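Local coordinates for DNA-directed RNA polymerase subunit L (Thermoplasma acidophilum, PDB 1XPP) that serves as the RPB11-like dimerising subunit of archaeal RNA polymerase, the enzyme that transcribes DNA into RNA from ribonucleoside triphosphates, at the interface of chains A and B. Sequence-based numbering; all coordinates share one arbitrary frame. Chains: chain A/B, DNA-directed RNA polymerase subunit L.

Contact 1: the interface of chains A and B. Residues chain A 13-15, 25; chain B 99-100, 102-103.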
# COMPACT_ATOMS: atom_id res chain seq x y z
N LEU A 13 -8.83 22.76 -26.56
CA LEU A 13 -7.58 22.24 -27.09
C LEU A 13 -7.64 21.94 -28.58
O LEU A 13 -8.71 21.71 -29.17
CB LEU A 13 -7.06 21.04 -26.27
CG LEU A 13 -7.97 19.81 -26.12
CD1 LEU A 13 -7.83 18.92 -27.37
CD2 LEU A 13 -7.57 19.06 -24.91
N ARG A 14 -6.46 21.99 -29.21
CA ARG A 14 -6.37 21.81 -30.65
C ARG A 14 -5.06 21.18 -31.06
O ARG A 14 -3.97 21.58 -30.61
CB ARG A 14 -6.57 23.13 -31.38
CG ARG A 14 -7.98 23.39 -31.81
CD ARG A 14 -8.01 24.07 -33.16
NE ARG A 14 -7.88 23.14 -34.28
CZ ARG A 14 -8.26 23.44 -35.53
NH1 ARG A 14 -8.76 24.63 -35.78
NH2 ARG A 14 -8.12 22.56 -36.51
N VAL A 15 -5.17 20.16 -31.89
CA VAL A 15 -4.02 19.52 -32.47
C VAL A 15 -3.39 20.63 -33.34
O VAL A 15 -4.09 21.36 -34.06
CB VAL A 15 -4.46 18.33 -33.35
CG1 VAL A 15 -3.33 17.88 -34.26
CG2 VAL A 15 -4.93 17.16 -32.47
N VAL A 25 -0.30 19.35 -29.24
CA VAL A 25 -1.64 19.85 -28.99
C VAL A 25 -1.55 21.12 -28.19
O VAL A 25 -0.88 21.14 -27.14
CB VAL A 25 -2.54 18.82 -28.24
CG1 VAL A 25 -3.96 19.32 -28.13
CG2 VAL A 25 -2.50 17.47 -28.95
N GLU B 99 -10.91 15.34 -30.18
CA GLU B 99 -10.00 16.03 -31.08
C GLU B 99 -9.17 15.05 -31.85
O GLU B 99 -8.93 15.25 -33.03
CB GLU B 99 -9.11 17.00 -30.30
CG GLU B 99 -8.01 17.67 -31.13
CD GLU B 99 -8.51 18.47 -32.32
OE1 GLU B 99 -7.66 19.05 -33.03
OE2 GLU B 99 -9.73 18.55 -32.55
N PHE B 100 -8.71 13.98 -31.21
CA PHE B 100 -7.96 12.99 -31.95
C PHE B 100 -8.84 12.42 -33.07
O PHE B 100 -8.41 12.36 -34.22
CB PHE B 100 -7.49 11.86 -31.04
CG PHE B 100 -6.51 12.29 -29.97
CD1 PHE B 100 -5.65 13.36 -30.17
CD2 PHE B 100 -6.43 11.57 -28.76
CE1 PHE B 100 -4.73 13.75 -29.17
CE2 PHE B 100 -5.52 11.93 -27.79
CZ PHE B 100 -4.67 13.02 -27.99
N ARG B 102 -11.48 13.65 -34.55
CA ARG B 102 -11.67 14.69 -35.56
C ARG B 102 -10.44 14.74 -36.47
O ARG B 102 -10.56 14.66 -37.70
CB ARG B 102 -11.91 16.06 -34.89
CG ARG B 102 -12.54 17.12 -35.82
CD ARG B 102 -12.04 18.53 -35.51
NE ARG B 102 -10.60 18.56 -35.24
CZ ARG B 102 -9.65 18.64 -36.17
NH1 ARG B 102 -9.96 18.71 -37.46
NH2 ARG B 102 -8.37 18.67 -35.81
N TYR B 103 -9.25 14.81 -35.87
CA TYR B 103 -8.00 14.95 -36.63
C TYR B 103 -7.65 13.72 -37.48
O TYR B 103 -7.23 13.86 -38.63
CB TYR B 103 -6.83 15.33 -35.70
CG TYR B 103 -5.50 15.39 -36.43
CD1 TYR B 103 -5.14 16.52 -37.16
CD2 TYR B 103 -4.63 14.29 -36.45
CE1 TYR B 103 -3.93 16.58 -37.87
CE2 TYR B 103 -3.42 14.34 -37.16
CZ TYR B 103 -3.09 15.48 -37.85
OH TYR B 103 -1.90 15.53 -38.55
O HOH W 1 -6.45 21.03 -34.62
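Extended strand 12-18 of chain A passes along the C-terminal part of helix 74-106 of chain B, its A:Val15 N-H directed at the carboxylate of B:Glu99. The subunit belongs to the archaeal Rpo11/RPB11 family, whose long helix and sheet form a dimerisation domain; the like-with-like pairing here may stand in for the one made with the Rpo3 partner in the polymerase. A:Val15 N donates to B:Glu99 OE1 at 3.0 Å, meeting it on the anti side, somewhat tilted from the carboxylate plane. B:Arg102 NH2 reaches the same oxygen from the opposite face, while its NE lies 2.8 Å from B:Glu99 OE2 in a side-on salt bridge. This two-nitrogen grip should restrain rotation of the carboxylate. Water 1 adds a further link, bridging A:Arg14 NE to B:Glu99 OE1, 2.8 Å from the latter. The glutamate CG, anti to the backbone N (chi1 174°), comes within 3.4 Å of A:Val15 CG2, and the bend at chi2 (59°) turns the carboxylate to the A:Val15 N-H. Replacing B:Glu99 with an alanine would probably leave the A:Val15 N-H without its acceptor and B:Arg102 without its charge mate. The other valine methyl, CG1, sits over one face of the B:Tyr103 ring, displaced toward the rim, 3.9 Å from the ring centroid. A:Leu13 CD1 packs alongside the glutamate stem, 3.7 Å from B:Glu99 CB.

Contact 2: the interface of chains A and B. Residues chain A 33, 37, 40, 89; chain B 31, 33-34, 37, 89.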
# COMPACT_ATOMS: atom_id res chain seq x y z
N THR A 33 -1.54 23.59 -12.92
CA THR A 33 -1.40 22.38 -12.11
C THR A 33 -1.87 21.16 -12.88
O THR A 33 -1.22 20.13 -12.86
CB THR A 33 -2.13 22.47 -10.75
OG1 THR A 33 -1.46 23.45 -9.95
CG2 THR A 33 -2.07 21.16 -10.00
N THR A 37 0.50 17.98 -14.03
CA THR A 37 0.15 16.60 -13.72
C THR A 37 0.01 15.70 -14.96
O THR A 37 0.43 14.56 -14.94
CB THR A 37 -1.09 16.53 -12.81
OG1 THR A 37 -2.25 17.10 -13.46
CG2 THR A 37 -0.82 17.34 -11.57
N GLU A 40 3.58 14.87 -16.16
CA GLU A 40 4.14 13.96 -15.14
C GLU A 40 3.62 12.53 -15.31
O GLU A 40 4.37 11.57 -15.22
CB GLU A 40 3.81 14.47 -13.73
CG GLU A 40 4.09 13.48 -12.60
CD GLU A 40 3.35 13.81 -11.32
OE1 GLU A 40 3.48 14.94 -10.83
OE2 GLU A 40 2.63 12.92 -10.81
N TYR A 89 -8.91 9.86 -9.54
CA TYR A 89 -9.79 10.74 -8.76
C TYR A 89 -11.16 10.13 -8.59
O TYR A 89 -11.82 10.39 -7.59
CB TYR A 89 -9.81 12.16 -9.32
CG TYR A 89 -8.52 12.87 -8.98
CD1 TYR A 89 -8.35 13.44 -7.73
CD2 TYR A 89 -7.46 12.87 -9.88
CE1 TYR A 89 -7.16 14.05 -7.38
CE2 TYR A 89 -6.23 13.51 -9.54
CZ TYR A 89 -6.11 14.08 -8.28
OH TYR A 89 -4.91 14.70 -7.95
N ASP B 31 0.28 8.96 -4.45
CA ASP B 31 1.33 9.76 -4.99
C ASP B 31 1.28 11.13 -4.33
O ASP B 31 0.21 11.71 -4.21
CB ASP B 31 1.19 9.90 -6.50
CG ASP B 31 2.47 10.40 -7.11
OD1 ASP B 31 3.28 9.55 -7.57
OD2 ASP B 31 2.71 11.62 -7.05
N THR B 33 1.95 13.99 -5.44
CA THR B 33 1.28 14.94 -6.32
C THR B 33 -0.21 14.95 -6.10
O THR B 33 -0.82 16.00 -6.09
CB THR B 33 1.63 14.69 -7.82
OG1 THR B 33 3.03 14.95 -7.97
CG2 THR B 33 0.83 15.64 -8.76
N LEU B 34 -0.80 13.77 -5.92
CA LEU B 34 -2.24 13.71 -5.63
C LEU B 34 -2.62 14.48 -4.35
O LEU B 34 -3.59 15.25 -4.34
CB LEU B 34 -2.74 12.24 -5.54
CG LEU B 34 -4.25 12.18 -5.25
CD1 LEU B 34 -4.95 11.02 -6.00
CD2 LEU B 34 -4.51 12.09 -3.75
N THR B 37 -2.28 18.26 -4.99
CA THR B 37 -3.33 18.72 -5.92
C THR B 37 -4.66 18.80 -5.19
O THR B 37 -5.42 19.74 -5.35
CB THR B 37 -3.43 17.77 -7.14
OG1 THR B 37 -2.19 17.83 -7.83
CG2 THR B 37 -4.53 18.21 -8.12
N TYR B 89 -10.37 16.10 -15.03
CA TYR B 89 -9.63 15.12 -15.81
C TYR B 89 -10.55 14.39 -16.80
O TYR B 89 -10.15 14.09 -17.94
CB TYR B 89 -8.88 14.15 -14.90
CG TYR B 89 -7.67 14.81 -14.22
CD1 TYR B 89 -7.70 15.10 -12.86
CD2 TYR B 89 -6.52 15.11 -14.95
CE1 TYR B 89 -6.61 15.69 -12.21
CE2 TYR B 89 -5.40 15.71 -14.30
CZ TYR B 89 -5.47 15.99 -12.95
OH TYR B 89 -4.39 16.57 -12.28
O HOH W 2 -3.23 14.96 -9.79
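A:Thr37 and B:Tyr89 join by a short hydrogen bond, 2.5 Å from OG1 to the phenol OH, at the middle of the interface between the two copies, where helices 32-42 and 74-106 of both chains meet. The threonine oxygen lies at the edge of the tyrosine ring and in its plane; which group donates is not decided. A second direct bond runs from B:Thr33 OG1 to A:Glu40 OE1, 2.9 Å, the two side chains arriving from opposite directions and the oxygen being met on its syn side. B:Thr33 is itself set by B:Asp31, whose OD2 accepts from the threonine N and caps the start of helix 32-42. That helix start might ease the charge of A:Glu40, though the nearby B:Asp31 carboxylate would probably work against it. Water-mediated contact follows: water 2 lies 2.5 Å from A:Tyr89 OH and more distantly bridges to B:Tyr89 OH. Apolar contact joins the two tyrosines directly, A:Tyr89 CE2 lying 3.5 Å from B:Tyr89 CE1 as the side chains cross at a slant. B:Leu34 CD1 meets the phenol end of A:Tyr89, 4.0 Å from CZ. The Thr37 copies differ: A:Thr37 OG1 (chi1 62°) turns to B:Tyr89, keeping a weak bond to its own A:Thr33 O, whereas B:Thr37 OG1 (chi1 -63°) bonds B:Thr33 O at 2.9 Å, with CG2 3.5 Å from A:Tyr89 OH.

Contact 3: the interface of chains A and B. Residues chain A 96, 99-100, 103; chain B 13, 15, 23, 25, 75, 78.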
# COMPACT_ATOMS: atom_id res chain seq x y z
N PHE A 96 -13.19 8.01 -0.30
CA PHE A 96 -13.64 8.98 0.68
C PHE A 96 -15.08 8.72 1.09
O PHE A 96 -15.40 8.72 2.28
CB PHE A 96 -13.48 10.40 0.16
CG PHE A 96 -12.15 11.03 0.47
CD1 PHE A 96 -11.73 11.24 1.80
CD2 PHE A 96 -11.32 11.45 -0.58
CE1 PHE A 96 -10.50 11.86 2.06
CE2 PHE A 96 -10.10 12.09 -0.31
CZ PHE A 96 -9.69 12.28 1.00
N GLU A 99 -15.28 5.74 3.38
CA GLU A 99 -14.67 6.02 4.67
C GLU A 99 -15.55 6.94 5.51
O GLU A 99 -15.71 6.70 6.72
CB GLU A 99 -13.24 6.55 4.51
CG GLU A 99 -12.58 7.07 5.79
CD GLU A 99 -12.44 6.03 6.89
OE1 GLU A 99 -12.57 4.81 6.60
OE2 GLU A 99 -12.18 6.45 8.04
N PHE A 100 -16.12 7.97 4.90
CA PHE A 100 -16.95 8.94 5.61
C PHE A 100 -18.20 8.24 6.14
O PHE A 100 -18.59 8.47 7.28
CB PHE A 100 -17.35 10.12 4.73
CG PHE A 100 -16.22 11.05 4.39
CD1 PHE A 100 -15.14 11.20 5.24
CD2 PHE A 100 -16.26 11.79 3.21
CE1 PHE A 100 -14.09 12.07 4.91
CE2 PHE A 100 -15.22 12.67 2.86
CZ PHE A 100 -14.14 12.81 3.72
N TYR A 103 -17.03 6.08 9.13
CA TYR A 103 -16.72 6.91 10.28
C TYR A 103 -17.99 7.42 10.96
O TYR A 103 -18.13 7.26 12.18
CB TYR A 103 -15.78 8.06 9.89
CG TYR A 103 -15.27 8.83 11.08
CD1 TYR A 103 -15.85 10.03 11.45
CD2 TYR A 103 -14.19 8.35 11.83
CE1 TYR A 103 -15.39 10.75 12.55
CE2 TYR A 103 -13.72 9.05 12.93
CZ TYR A 103 -14.32 10.25 13.28
OH TYR A 103 -13.87 10.97 14.37
N LEU B 13 -7.28 5.28 2.84
CA LEU B 13 -7.37 6.46 3.72
C LEU B 13 -8.25 6.18 4.91
O LEU B 13 -9.04 5.23 4.90
CB LEU B 13 -7.85 7.69 2.95
CG LEU B 13 -9.09 7.55 2.08
CD1 LEU B 13 -10.32 7.66 2.92
CD2 LEU B 13 -9.14 8.58 0.95
N VAL B 15 -10.15 8.43 8.33
CA VAL B 15 -10.37 9.60 9.17
C VAL B 15 -9.71 9.33 10.53
O VAL B 15 -10.01 8.34 11.17
CB VAL B 15 -11.87 9.87 9.34
CG1 VAL B 15 -12.08 10.98 10.35
CG2 VAL B 15 -12.46 10.27 7.99
N ILE B 23 -11.42 18.19 10.07
CA ILE B 23 -11.18 16.77 9.93
C ILE B 23 -9.73 16.57 9.54
O ILE B 23 -9.14 17.41 8.85
CB ILE B 23 -12.13 16.16 8.85
CG1 ILE B 23 -12.21 14.64 9.00
CG2 ILE B 23 -11.70 16.62 7.44
CD1 ILE B 23 -13.38 14.01 8.22
N VAL B 25 -7.35 13.36 7.88
CA VAL B 25 -7.42 12.09 7.20
C VAL B 25 -6.01 11.62 6.95
O VAL B 25 -5.17 12.39 6.43
CB VAL B 25 -8.19 12.23 5.84
CG1 VAL B 25 -8.33 10.87 5.15
CG2 VAL B 25 -9.56 12.85 6.07
N GLN B 75 -15.87 17.28 5.80
CA GLN B 75 -15.86 16.18 4.85
C GLN B 75 -16.54 16.60 3.54
O GLN B 75 -16.14 16.13 2.49
CB GLN B 75 -16.38 14.84 5.38
CG GLN B 75 -17.73 14.84 6.06
CD GLN B 75 -17.58 14.73 7.57
OE1 GLN B 75 -17.74 13.64 8.15
NE2 GLN B 75 -17.22 15.83 8.20
N ILE B 78 -13.90 18.35 1.33
CA ILE B 78 -13.07 17.34 0.66
C ILE B 78 -13.84 16.73 -0.54
O ILE B 78 -13.32 16.67 -1.66
CB ILE B 78 -12.62 16.23 1.63
CG1 ILE B 78 -11.71 16.84 2.69
CG2 ILE B 78 -12.00 15.04 0.82
CD1 ILE B 78 -11.39 15.87 3.77
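The C-terminal stretch of helix 74-106 in chain A lies across the sheet of chain B and against the start of the matching helix, an arrangement in keeping with the Rpb3/Rpb11 dimerisation domain. A:Phe96 is gripped on both faces: B:Leu13 CD2 is centred over one and B:Ile78 CG2 over the other, each 3.6 Å from the ring centroid. B:Val25 CG1 approaches the same ring, 3.9 Å from CE1. One turn on, A:Phe100 receives B:Gln75 CB over the middle of its face, 3.4 Å from the centroid, while B:Val15 CG2 comes in at the ring edge. The glutamine is turned with CG between its backbone N and carbonyl carbon (chi1 52°), and it is the stem rather than the amide that covers the ring. B:Val15 uses its other methyl, CG1, over the A:Tyr103 face, though that tyrosine is poorly ordered. Beside them B:Val15 N donates to A:Glu99 OE2, 2.8 Å away, from above the carboxylate plane, and B:Leu13 CD1 packs 3.5 Å from A:Glu99 CB. One ring held between two aliphatic groups, with the next capped on one face, would hold the helix end to the second copy and probably models how the subunit grips its polymerase partner.

Contact 1 and contact 3 are largely two-fold counterparts with the chains exchanged, about 39 Å apart between the centres of their C-alpha atoms; both use Leu13, Val15, Val25, Glu99, Phe100 and Tyr103. Contact 2 lies between them, about 23 Å from contact 1 and 19 Å from contact 3, where Thr33, Thr37 and Tyr89 appear from both chains near the two-fold axis. Helix 74-106 runs through all three, so each chain's helix reaches from the centre to its partner's sheet. The deposited assembly holds four copies; in this pair, two matching ends around a central patch tie the chains together along the helices' length.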